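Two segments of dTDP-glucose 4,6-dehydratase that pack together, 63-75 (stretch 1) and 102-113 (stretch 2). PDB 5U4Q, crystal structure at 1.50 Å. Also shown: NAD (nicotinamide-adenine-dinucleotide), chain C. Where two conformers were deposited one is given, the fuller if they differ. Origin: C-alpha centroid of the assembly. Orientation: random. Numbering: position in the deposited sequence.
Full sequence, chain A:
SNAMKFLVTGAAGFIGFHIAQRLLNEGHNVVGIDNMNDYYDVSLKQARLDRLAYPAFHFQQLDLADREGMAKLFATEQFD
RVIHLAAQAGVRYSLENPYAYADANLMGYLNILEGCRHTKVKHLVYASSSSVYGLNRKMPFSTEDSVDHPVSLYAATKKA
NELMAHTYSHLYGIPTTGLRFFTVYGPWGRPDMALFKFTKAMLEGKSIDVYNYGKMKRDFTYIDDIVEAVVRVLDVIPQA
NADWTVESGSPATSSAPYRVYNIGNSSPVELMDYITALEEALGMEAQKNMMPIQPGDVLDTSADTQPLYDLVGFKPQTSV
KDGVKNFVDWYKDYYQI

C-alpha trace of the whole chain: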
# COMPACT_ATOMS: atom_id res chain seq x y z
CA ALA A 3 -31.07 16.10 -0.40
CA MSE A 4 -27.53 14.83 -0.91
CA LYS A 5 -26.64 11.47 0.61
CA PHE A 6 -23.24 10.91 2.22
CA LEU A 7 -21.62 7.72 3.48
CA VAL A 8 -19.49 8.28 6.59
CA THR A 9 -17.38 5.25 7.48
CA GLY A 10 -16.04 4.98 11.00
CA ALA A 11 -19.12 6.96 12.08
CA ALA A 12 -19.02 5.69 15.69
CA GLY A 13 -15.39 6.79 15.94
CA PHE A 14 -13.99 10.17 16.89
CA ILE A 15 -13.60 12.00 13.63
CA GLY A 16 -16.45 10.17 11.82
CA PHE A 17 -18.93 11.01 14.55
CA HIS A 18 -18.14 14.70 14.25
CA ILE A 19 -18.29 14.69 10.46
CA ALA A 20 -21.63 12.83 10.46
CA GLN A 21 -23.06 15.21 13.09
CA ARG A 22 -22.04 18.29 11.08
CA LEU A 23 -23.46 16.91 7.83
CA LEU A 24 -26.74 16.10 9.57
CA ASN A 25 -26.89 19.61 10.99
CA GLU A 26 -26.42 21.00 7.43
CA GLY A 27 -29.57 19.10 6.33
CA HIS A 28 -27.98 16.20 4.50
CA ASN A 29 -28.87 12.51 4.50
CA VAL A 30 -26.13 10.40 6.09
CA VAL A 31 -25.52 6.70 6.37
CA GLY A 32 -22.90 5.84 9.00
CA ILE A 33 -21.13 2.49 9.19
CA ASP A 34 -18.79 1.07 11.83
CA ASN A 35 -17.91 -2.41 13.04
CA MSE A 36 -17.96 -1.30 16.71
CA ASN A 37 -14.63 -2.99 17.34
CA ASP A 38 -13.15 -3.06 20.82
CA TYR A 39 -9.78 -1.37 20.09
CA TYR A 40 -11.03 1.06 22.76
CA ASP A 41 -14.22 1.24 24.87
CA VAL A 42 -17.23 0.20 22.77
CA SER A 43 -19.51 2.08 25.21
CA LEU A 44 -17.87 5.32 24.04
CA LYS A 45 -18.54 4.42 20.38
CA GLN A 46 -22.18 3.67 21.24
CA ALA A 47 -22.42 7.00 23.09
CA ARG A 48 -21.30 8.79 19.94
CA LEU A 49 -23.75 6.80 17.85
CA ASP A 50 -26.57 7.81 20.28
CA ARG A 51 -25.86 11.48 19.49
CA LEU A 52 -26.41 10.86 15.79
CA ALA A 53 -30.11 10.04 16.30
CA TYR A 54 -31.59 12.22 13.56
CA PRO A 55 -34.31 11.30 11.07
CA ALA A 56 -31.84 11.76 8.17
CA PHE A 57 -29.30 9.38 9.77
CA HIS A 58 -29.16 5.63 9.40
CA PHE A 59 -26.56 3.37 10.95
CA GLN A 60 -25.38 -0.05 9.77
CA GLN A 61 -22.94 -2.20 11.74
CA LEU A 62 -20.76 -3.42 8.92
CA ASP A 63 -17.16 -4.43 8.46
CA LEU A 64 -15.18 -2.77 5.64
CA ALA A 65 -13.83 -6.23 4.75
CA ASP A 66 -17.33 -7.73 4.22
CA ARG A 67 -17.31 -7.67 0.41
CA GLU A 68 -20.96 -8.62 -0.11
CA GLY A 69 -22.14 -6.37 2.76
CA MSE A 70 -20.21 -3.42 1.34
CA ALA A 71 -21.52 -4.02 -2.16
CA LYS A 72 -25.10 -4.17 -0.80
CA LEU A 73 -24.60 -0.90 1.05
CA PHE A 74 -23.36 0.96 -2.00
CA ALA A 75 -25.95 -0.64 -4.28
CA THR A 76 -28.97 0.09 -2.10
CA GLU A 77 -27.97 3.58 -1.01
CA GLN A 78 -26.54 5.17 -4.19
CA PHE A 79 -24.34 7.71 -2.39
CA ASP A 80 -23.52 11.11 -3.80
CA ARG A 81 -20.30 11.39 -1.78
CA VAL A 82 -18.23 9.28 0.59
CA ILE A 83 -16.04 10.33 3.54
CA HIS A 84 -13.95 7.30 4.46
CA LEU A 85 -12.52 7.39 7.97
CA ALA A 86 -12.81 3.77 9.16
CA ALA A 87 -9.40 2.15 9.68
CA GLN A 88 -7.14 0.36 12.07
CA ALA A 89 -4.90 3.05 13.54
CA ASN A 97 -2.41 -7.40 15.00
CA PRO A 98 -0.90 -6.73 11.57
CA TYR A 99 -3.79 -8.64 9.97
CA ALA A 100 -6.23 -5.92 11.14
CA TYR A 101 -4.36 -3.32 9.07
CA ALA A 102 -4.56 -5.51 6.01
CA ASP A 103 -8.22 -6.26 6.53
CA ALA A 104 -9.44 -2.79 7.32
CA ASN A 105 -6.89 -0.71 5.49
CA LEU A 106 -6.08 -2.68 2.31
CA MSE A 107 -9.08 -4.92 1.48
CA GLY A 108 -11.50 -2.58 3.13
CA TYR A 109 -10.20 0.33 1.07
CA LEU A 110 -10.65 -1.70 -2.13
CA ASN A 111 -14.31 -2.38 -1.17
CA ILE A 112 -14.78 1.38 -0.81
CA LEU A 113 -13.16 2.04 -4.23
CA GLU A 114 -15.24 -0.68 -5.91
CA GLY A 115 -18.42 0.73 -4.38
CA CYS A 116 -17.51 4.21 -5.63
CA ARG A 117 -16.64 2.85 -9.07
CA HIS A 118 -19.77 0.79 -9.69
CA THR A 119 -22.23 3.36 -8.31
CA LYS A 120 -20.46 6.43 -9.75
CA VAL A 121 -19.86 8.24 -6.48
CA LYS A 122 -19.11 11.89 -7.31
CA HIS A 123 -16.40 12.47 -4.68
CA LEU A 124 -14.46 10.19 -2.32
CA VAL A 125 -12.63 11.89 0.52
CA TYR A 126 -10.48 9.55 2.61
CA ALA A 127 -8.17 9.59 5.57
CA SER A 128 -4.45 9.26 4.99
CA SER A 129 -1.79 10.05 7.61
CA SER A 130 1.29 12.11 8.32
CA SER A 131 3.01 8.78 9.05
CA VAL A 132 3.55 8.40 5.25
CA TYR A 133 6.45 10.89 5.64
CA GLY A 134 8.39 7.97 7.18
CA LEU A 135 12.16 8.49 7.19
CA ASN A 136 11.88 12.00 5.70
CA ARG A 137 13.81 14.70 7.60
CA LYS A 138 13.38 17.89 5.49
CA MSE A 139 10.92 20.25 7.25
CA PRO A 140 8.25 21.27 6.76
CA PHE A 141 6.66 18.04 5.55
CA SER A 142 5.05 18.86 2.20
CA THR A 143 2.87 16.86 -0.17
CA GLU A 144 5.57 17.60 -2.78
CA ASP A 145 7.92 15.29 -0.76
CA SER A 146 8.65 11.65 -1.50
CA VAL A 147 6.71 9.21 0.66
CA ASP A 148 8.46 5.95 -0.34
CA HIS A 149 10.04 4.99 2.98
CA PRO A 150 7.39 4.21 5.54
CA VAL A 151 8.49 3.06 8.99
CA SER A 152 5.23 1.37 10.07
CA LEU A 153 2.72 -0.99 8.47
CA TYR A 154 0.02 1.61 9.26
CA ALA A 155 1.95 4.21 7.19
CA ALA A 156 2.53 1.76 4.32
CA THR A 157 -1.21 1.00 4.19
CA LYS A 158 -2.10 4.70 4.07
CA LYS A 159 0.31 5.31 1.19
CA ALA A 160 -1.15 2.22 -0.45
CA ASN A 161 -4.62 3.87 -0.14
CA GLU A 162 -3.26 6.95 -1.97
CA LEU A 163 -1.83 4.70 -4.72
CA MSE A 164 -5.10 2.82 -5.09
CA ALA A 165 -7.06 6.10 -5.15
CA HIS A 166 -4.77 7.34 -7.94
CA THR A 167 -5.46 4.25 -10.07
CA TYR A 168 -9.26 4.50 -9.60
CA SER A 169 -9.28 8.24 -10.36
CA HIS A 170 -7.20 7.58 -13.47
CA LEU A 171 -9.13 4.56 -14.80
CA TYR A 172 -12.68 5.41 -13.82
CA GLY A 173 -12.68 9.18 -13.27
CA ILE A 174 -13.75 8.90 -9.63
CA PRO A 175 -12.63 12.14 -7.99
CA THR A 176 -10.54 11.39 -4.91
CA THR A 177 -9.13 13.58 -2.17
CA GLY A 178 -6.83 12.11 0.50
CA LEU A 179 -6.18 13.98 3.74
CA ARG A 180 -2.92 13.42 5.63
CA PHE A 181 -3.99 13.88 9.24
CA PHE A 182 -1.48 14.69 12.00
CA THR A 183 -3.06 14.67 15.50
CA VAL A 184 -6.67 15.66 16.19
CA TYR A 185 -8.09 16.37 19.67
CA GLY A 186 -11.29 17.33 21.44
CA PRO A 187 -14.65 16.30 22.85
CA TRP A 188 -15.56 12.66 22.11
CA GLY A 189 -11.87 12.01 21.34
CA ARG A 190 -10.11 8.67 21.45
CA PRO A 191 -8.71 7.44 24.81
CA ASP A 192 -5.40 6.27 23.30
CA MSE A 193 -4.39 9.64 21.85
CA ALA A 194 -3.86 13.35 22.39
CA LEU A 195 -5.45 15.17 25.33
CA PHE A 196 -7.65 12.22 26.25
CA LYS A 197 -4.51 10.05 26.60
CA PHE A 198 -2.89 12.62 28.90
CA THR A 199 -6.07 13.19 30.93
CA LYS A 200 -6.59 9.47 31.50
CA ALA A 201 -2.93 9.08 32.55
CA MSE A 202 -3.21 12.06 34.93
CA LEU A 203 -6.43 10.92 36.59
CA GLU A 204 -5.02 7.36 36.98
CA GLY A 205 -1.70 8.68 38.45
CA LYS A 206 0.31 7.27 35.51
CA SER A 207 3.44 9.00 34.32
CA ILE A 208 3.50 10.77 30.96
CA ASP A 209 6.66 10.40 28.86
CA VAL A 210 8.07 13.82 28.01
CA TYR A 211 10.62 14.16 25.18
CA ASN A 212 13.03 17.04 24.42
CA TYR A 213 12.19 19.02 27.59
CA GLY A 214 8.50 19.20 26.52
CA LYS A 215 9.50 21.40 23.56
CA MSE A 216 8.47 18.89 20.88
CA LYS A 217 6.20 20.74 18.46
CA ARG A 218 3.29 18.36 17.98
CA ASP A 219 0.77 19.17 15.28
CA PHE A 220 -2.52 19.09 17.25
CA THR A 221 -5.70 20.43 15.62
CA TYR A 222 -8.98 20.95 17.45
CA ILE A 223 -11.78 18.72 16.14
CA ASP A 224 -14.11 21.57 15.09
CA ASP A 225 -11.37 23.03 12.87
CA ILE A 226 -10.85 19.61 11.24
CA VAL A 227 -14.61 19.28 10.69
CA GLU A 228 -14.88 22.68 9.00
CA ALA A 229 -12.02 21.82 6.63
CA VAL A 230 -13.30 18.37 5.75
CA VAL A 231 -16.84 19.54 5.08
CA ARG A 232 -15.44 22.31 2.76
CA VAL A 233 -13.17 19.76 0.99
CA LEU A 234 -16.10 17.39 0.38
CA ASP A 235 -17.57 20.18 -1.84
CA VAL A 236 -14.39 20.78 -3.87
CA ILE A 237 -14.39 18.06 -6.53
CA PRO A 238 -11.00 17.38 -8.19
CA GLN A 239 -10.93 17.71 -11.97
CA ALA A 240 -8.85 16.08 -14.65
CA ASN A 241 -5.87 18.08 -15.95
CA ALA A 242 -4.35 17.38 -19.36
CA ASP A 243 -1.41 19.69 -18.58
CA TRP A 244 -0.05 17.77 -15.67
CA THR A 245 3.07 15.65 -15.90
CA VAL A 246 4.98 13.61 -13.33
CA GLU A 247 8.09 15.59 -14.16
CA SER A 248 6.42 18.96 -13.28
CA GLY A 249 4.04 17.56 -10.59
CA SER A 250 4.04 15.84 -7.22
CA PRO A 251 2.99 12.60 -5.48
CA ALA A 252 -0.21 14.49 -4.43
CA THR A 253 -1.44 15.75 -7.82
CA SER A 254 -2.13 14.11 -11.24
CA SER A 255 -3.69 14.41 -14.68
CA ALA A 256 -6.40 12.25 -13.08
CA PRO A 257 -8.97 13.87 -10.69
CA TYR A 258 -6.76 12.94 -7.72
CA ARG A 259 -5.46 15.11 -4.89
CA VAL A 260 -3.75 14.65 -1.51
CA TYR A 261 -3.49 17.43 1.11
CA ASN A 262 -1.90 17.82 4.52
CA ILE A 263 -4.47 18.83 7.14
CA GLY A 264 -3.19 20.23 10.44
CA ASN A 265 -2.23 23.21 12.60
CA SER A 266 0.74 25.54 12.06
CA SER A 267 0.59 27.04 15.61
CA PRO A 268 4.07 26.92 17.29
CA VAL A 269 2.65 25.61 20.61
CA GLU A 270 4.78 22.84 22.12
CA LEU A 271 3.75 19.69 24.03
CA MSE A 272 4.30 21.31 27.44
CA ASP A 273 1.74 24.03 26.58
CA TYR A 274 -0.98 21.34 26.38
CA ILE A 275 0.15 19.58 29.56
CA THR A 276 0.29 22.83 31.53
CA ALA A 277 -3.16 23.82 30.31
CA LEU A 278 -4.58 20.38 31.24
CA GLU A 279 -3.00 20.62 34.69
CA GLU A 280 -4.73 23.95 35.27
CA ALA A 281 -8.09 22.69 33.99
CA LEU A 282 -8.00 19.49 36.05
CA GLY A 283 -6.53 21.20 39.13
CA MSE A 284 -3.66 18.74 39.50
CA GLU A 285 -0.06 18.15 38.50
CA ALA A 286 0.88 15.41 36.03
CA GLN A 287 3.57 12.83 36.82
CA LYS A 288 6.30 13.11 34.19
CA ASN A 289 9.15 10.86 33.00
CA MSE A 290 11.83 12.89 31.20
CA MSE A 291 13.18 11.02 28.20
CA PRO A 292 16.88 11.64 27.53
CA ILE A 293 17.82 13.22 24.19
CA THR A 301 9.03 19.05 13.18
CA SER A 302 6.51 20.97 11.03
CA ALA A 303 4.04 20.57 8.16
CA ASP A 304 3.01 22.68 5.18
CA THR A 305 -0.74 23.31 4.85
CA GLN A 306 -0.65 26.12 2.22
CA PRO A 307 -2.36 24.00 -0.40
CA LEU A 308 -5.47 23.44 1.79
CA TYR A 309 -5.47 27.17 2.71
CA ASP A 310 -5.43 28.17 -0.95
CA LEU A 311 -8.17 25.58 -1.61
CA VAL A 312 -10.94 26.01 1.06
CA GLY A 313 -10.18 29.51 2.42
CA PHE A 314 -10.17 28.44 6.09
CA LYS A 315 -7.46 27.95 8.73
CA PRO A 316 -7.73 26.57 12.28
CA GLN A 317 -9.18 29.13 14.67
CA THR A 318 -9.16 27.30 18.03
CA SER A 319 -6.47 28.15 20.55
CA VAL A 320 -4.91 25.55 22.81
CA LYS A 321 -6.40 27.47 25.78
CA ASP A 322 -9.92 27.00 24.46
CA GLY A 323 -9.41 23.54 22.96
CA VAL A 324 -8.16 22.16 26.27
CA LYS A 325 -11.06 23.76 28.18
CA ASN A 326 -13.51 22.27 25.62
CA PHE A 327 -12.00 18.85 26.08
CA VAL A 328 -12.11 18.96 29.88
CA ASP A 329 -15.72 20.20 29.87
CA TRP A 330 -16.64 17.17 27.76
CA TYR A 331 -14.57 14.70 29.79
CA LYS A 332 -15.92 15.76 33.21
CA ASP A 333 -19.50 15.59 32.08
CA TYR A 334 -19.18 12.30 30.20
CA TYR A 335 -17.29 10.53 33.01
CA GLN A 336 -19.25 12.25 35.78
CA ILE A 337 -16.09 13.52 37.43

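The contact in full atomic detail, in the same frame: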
# COMPACT_ATOMS: atom_id res chain seq x y z
N ASP A 63 -18.60 -4.40 8.56
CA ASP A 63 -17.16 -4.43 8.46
C ASP A 63 -16.74 -4.05 7.05
O ASP A 63 -17.31 -4.51 6.06
CB ASP A 63 -16.62 -5.81 8.80
CG ASP A 63 -15.20 -5.75 9.28
OD1 ASP A 63 -14.32 -5.39 8.48
OD2 ASP A 63 -14.99 -6.03 10.49
N LEU A 64 -15.73 -3.19 6.94
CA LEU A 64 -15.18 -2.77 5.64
C LEU A 64 -14.73 -3.96 4.77
O LEU A 64 -14.77 -3.86 3.54
CB LEU A 64 -13.98 -1.86 5.84
CG LEU A 64 -14.17 -0.49 6.46
CD1 LEU A 64 -12.79 0.10 6.66
CD2 LEU A 64 -15.04 0.39 5.56
N ALA A 65 -14.34 -5.05 5.44
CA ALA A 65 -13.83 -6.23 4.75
C ALA A 65 -14.91 -7.19 4.29
O ALA A 65 -14.60 -8.18 3.62
CB ALA A 65 -12.87 -6.95 5.67
N ASP A 66 -16.17 -6.90 4.61
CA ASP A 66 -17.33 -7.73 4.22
C ASP A 66 -17.68 -7.30 2.79
O ASP A 66 -18.41 -6.34 2.58
CB ASP A 66 -18.46 -7.49 5.22
CG ASP A 66 -19.73 -8.28 4.93
OD1 ASP A 66 -19.87 -8.90 3.85
OD2 ASP A 66 -20.60 -8.27 5.81
N ARG A 67 -17.16 -8.04 1.81
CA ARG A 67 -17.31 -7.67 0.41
C ARG A 67 -18.77 -7.59 -0.02
O ARG A 67 -19.18 -6.60 -0.63
CB ARG A 67 -16.56 -8.64 -0.53
CG ARG A 67 -16.74 -8.27 -2.00
CD ARG A 67 -16.02 -9.20 -2.95
NE ARG A 67 -16.41 -8.91 -4.33
CZ ARG A 67 -16.04 -9.63 -5.39
NH1 ARG A 67 -15.25 -10.69 -5.25
NH2 ARG A 67 -16.46 -9.27 -6.60
N GLU A 68 -19.55 -8.62 0.28
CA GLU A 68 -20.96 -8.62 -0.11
C GLU A 68 -21.74 -7.54 0.64
O GLU A 68 -22.58 -6.86 0.04
CB GLU A 68 -21.61 -10.00 0.08
CG GLU A 68 -23.08 -10.03 -0.33
CD GLU A 68 -23.69 -11.41 -0.38
OE1 GLU A 68 -23.07 -12.38 0.12
OE2 GLU A 68 -24.80 -11.52 -0.94
N GLY A 69 -21.45 -7.40 1.93
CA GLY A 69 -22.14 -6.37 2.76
C GLY A 69 -21.84 -4.96 2.26
O GLY A 69 -22.71 -4.09 2.20
N MSE A 70 -20.59 -4.72 1.90
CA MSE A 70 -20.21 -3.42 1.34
C MSE A 70 -20.85 -3.15 0.01
O MSE A 70 -21.37 -2.06 -0.26
CB MSE A 70 -18.69 -3.34 1.24
CG MSE A 70 -18.05 -3.20 2.61
SE MSE A 70 -18.27 -1.42 3.42
CE MSE A 70 -16.96 -0.54 2.27
N ALA A 71 -20.87 -4.16 -0.86
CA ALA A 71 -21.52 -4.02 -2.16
C ALA A 71 -23.02 -3.70 -2.00
O ALA A 71 -23.54 -2.82 -2.69
CB ALA A 71 -21.32 -5.28 -2.99
N LYS A 72 -23.68 -4.40 -1.09
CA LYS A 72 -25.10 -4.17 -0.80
C LYS A 72 -25.36 -2.75 -0.32
O LYS A 72 -26.31 -2.09 -0.71
CB LYS A 72 -25.61 -5.17 0.22
CG LYS A 72 -27.13 -5.14 0.45
CD LYS A 72 -27.56 -6.14 1.52
CE LYS A 72 -27.09 -7.56 1.22
NZ LYS A 72 -27.58 -8.57 2.21
N LEU A 73 -24.48 -2.26 0.54
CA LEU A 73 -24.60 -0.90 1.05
C LEU A 73 -24.54 0.12 -0.09
O LEU A 73 -25.40 0.97 -0.23
CB LEU A 73 -23.47 -0.64 2.05
CG LEU A 73 -23.32 0.77 2.59
CD1 LEU A 73 -24.35 1.05 3.65
CD2 LEU A 73 -21.92 0.95 3.13
N PHE A 74 -23.50 0.04 -0.92
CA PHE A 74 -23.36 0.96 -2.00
C PHE A 74 -24.52 0.83 -3.00
O PHE A 74 -25.06 1.82 -3.46
CB PHE A 74 -22.02 0.80 -2.70
CG PHE A 74 -20.86 1.49 -1.98
CD1 PHE A 74 -20.50 2.77 -2.34
CD2 PHE A 74 -20.11 0.83 -1.03
CE1 PHE A 74 -19.41 3.39 -1.71
CE2 PHE A 74 -19.04 1.46 -0.39
CZ PHE A 74 -18.70 2.72 -0.75
N ALA A 75 -24.89 -0.40 -3.28
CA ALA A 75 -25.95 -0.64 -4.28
C ALA A 75 -27.30 -0.11 -3.85
O ALA A 75 -28.01 0.50 -4.64
CB ALA A 75 -26.06 -2.11 -4.56
N ALA A 102 -4.32 -5.00 7.35
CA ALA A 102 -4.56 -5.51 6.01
C ALA A 102 -6.04 -5.58 5.75
O ALA A 102 -6.52 -5.13 4.71
CB ALA A 102 -3.93 -6.89 5.85
N ASP A 103 -6.77 -6.13 6.70
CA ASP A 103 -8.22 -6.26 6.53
C ASP A 103 -8.93 -4.92 6.38
O ASP A 103 -9.69 -4.70 5.44
CB ASP A 103 -8.85 -7.01 7.72
CG ASP A 103 -8.65 -8.50 7.64
OD1 ASP A 103 -8.54 -9.04 6.52
OD2 ASP A 103 -8.63 -9.16 8.71
N ALA A 104 -8.72 -4.04 7.32
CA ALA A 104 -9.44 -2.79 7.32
C ALA A 104 -8.86 -1.80 6.33
O ALA A 104 -9.62 -1.06 5.66
CB ALA A 104 -9.41 -2.17 8.70
N ASN A 105 -7.54 -1.77 6.25
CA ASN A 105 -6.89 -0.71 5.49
C ASN A 105 -6.50 -1.04 4.06
O ASN A 105 -6.30 -0.13 3.28
CB ASN A 105 -5.65 -0.16 6.21
CG ASN A 105 -5.95 0.41 7.59
OD1 ASN A 105 -7.06 0.29 8.14
ND2 ASN A 105 -4.91 1.01 8.21
N LEU A 106 -6.38 -2.32 3.70
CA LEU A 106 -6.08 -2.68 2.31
C LEU A 106 -7.34 -3.21 1.62
O LEU A 106 -7.88 -2.56 0.71
CB LEU A 106 -4.90 -3.66 2.23
CG LEU A 106 -3.58 -3.08 2.78
CD1 LEU A 106 -2.54 -4.17 2.87
CD2 LEU A 106 -3.08 -1.93 1.92
N MSE A 107 -7.86 -4.34 2.09
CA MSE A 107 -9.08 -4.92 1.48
C MSE A 107 -10.26 -4.02 1.67
O MSE A 107 -11.08 -3.82 0.75
CB MSE A 107 -9.37 -6.26 2.13
CG MSE A 107 -10.63 -6.97 1.62
SE MSE A 107 -10.50 -7.48 -0.28
CE MSE A 107 -9.07 -8.83 -0.10
N GLY A 108 -10.40 -3.48 2.87
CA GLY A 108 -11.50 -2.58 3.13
C GLY A 108 -11.51 -1.37 2.21
O GLY A 108 -12.57 -0.92 1.73
N TYR A 109 -10.32 -0.85 1.93
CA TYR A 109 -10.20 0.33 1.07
C TYR A 109 -10.61 -0.05 -0.36
O TYR A 109 -11.26 0.72 -1.05
CB TYR A 109 -8.79 0.94 1.13
CG TYR A 109 -8.74 2.32 0.48
CD1 TYR A 109 -9.29 3.41 1.10
CD2 TYR A 109 -8.19 2.50 -0.77
CE1 TYR A 109 -9.30 4.67 0.48
CE2 TYR A 109 -8.19 3.72 -1.39
CZ TYR A 109 -8.72 4.82 -0.75
OH TYR A 109 -8.73 6.05 -1.38
N LEU A 110 -10.23 -1.25 -0.81
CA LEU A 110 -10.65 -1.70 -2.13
C LEU A 110 -12.17 -1.80 -2.21
O LEU A 110 -12.73 -1.39 -3.22
CB LEU A 110 -10.02 -3.03 -2.51
CG LEU A 110 -10.38 -3.54 -3.92
CD1 LEU A 110 -10.04 -2.55 -5.03
CD2 LEU A 110 -9.73 -4.90 -4.18
N ASN A 111 -12.83 -2.31 -1.16
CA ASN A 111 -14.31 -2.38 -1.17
C ASN A 111 -14.91 -0.99 -1.33
O ASN A 111 -15.89 -0.81 -2.05
CB ASN A 111 -14.85 -3.12 0.06
CG ASN A 111 -14.47 -4.58 0.05
OD1 ASN A 111 -14.19 -5.13 -1.02
ND2 ASN A 111 -14.42 -5.22 1.22
N ILE A 112 -14.34 0.00 -0.65
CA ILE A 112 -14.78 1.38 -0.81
C ILE A 112 -14.61 1.83 -2.28
O ILE A 112 -15.54 2.42 -2.86
CB ILE A 112 -13.99 2.34 0.13
CG1 ILE A 112 -14.34 2.12 1.60
CG2 ILE A 112 -14.17 3.82 -0.24
CD1 ILE A 112 -15.67 2.66 2.02
N LEU A 113 -13.42 1.59 -2.85
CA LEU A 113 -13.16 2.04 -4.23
C LEU A 113 -14.10 1.37 -5.22
O LEU A 113 -14.62 2.03 -6.12
CB LEU A 113 -11.71 1.80 -4.61
CG LEU A 113 -10.65 2.66 -3.92
CD1 LEU A 113 -9.26 2.15 -4.27
CD2 LEU A 113 -10.80 4.11 -4.30
PA NAD C . -11.37 5.98 15.75
O1A NAD C . -12.01 6.74 16.84
O2A NAD C . -10.68 4.66 16.03
O5B NAD C . -12.47 5.80 14.58
C5B NAD C . -12.37 4.85 13.52
C4B NAD C . -13.63 4.01 13.53
O4B NAD C . -13.44 3.04 12.48
C3B NAD C . -13.86 3.25 14.83
O3B NAD C . -15.08 3.59 15.51
C2B NAD C . -13.79 1.79 14.39
O2B NAD C . -14.72 0.94 15.09
C1B NAD C . -14.03 1.83 12.88
N9A NAD C . -13.43 0.70 12.16
C8A NAD C . -12.15 0.27 12.25
N7A NAD C . -11.97 -0.80 11.46
C5A NAD C . -13.13 -1.04 10.84
C6A NAD C . -13.62 -2.07 9.90
N6A NAD C . -12.83 -3.03 9.43
N1A NAD C . -14.90 -1.97 9.53
C2A NAD C . -15.73 -1.02 9.98
N3A NAD C . -15.36 -0.07 10.87
C4A NAD C . -14.08 -0.06 11.31
O3 NAD C . -10.22 6.85 15.02
PN NAD C . -10.30 8.34 14.42
O1N NAD C . -11.68 8.87 14.37
O2N NAD C . -9.16 9.08 15.11
O5D NAD C . -9.79 8.02 12.94
C5D NAD C . -10.50 8.32 11.74
C4D NAD C . -9.49 8.20 10.61
O4D NAD C . -8.54 9.28 10.68
C3D NAD C . -8.65 6.93 10.53
O3D NAD C . -8.54 6.56 9.16
C2D NAD C . -7.29 7.34 11.02
O2D NAD C . -6.21 6.57 10.44
C1D NAD C . -7.21 8.79 10.61
N1N NAD C . -6.34 9.59 11.50
C2N NAD C . -6.76 10.07 12.69
C3N NAD C . -5.90 10.83 13.51
C7N NAD C . -6.30 11.40 14.88
O7N NAD C . -5.53 12.19 15.45
N7N NAD C . -7.42 11.04 15.53
C4N NAD C . -4.61 11.06 13.09
C5N NAD C . -4.20 10.56 11.87
C6N NAD C . -5.07 9.80 11.08
O HOH W 1 -17.46 -4.87 -2.02

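A glycine in the middle of a helix can let another segment approach its backbone directly, and in this dehydratase Gly108 does so for the turn at Leu64. The two CA atoms, Leu64 CA and Gly108 CA, lie 4.5 Å apart, and Leu64 O receives a CA-H...O contact from Gly108 CA at 3.5 Å. A side chain here would not fit: an ideal CB on Gly108 would stand 2.8 Å from Leu64 CB and 2.4 Å from Ala104 O of its own helix.

The same carbonyl is claimed by a conventional donor one helical turn further on. Asn111 ND2 donates to Leu64 O at 2.7 Å, nearly linear at 170°, the one direct hydrogen bond between the segments. Its other amide atom, Asn111 OD1, takes a weak hydrogen bond of 3.4 Å from a water that also donates to Arg67 O at 2.8 Å, so the same side chain bonds the turn directly and reaches the first turn of the following helix only through a water, by a weak link.

The loop is itself well braced. A type I turn runs from Asp63 to Asp66, and Asp66 then caps the helix, its OD1 accepting from Gly69 N at 2.9 Å. Asp63 OD1 accepts from Ala65 N at 3.1 Å and from NAD N6A at 2.9 Å, while Leu64 N donates to NAD N1A at 3.0 Å. The adenine thus reads the same turn whose carbonyl faces Gly108.

Beyond the turn the helices run roughly parallel, at 27° with axes 9.7 Å apart at closest approach, and their side chains meet largely through apolar groups. Ile112 CD1 lies 3.5 Å from Met70 CE (a selenomethionine) and 4.1 Å from Phe74 CZ, and it also reaches back to the turn, 4.3 Å from Leu64 CD2. Phe74 also brings its CZ within 3.8 Å of Ile112 O, at an oblique angle to the ring.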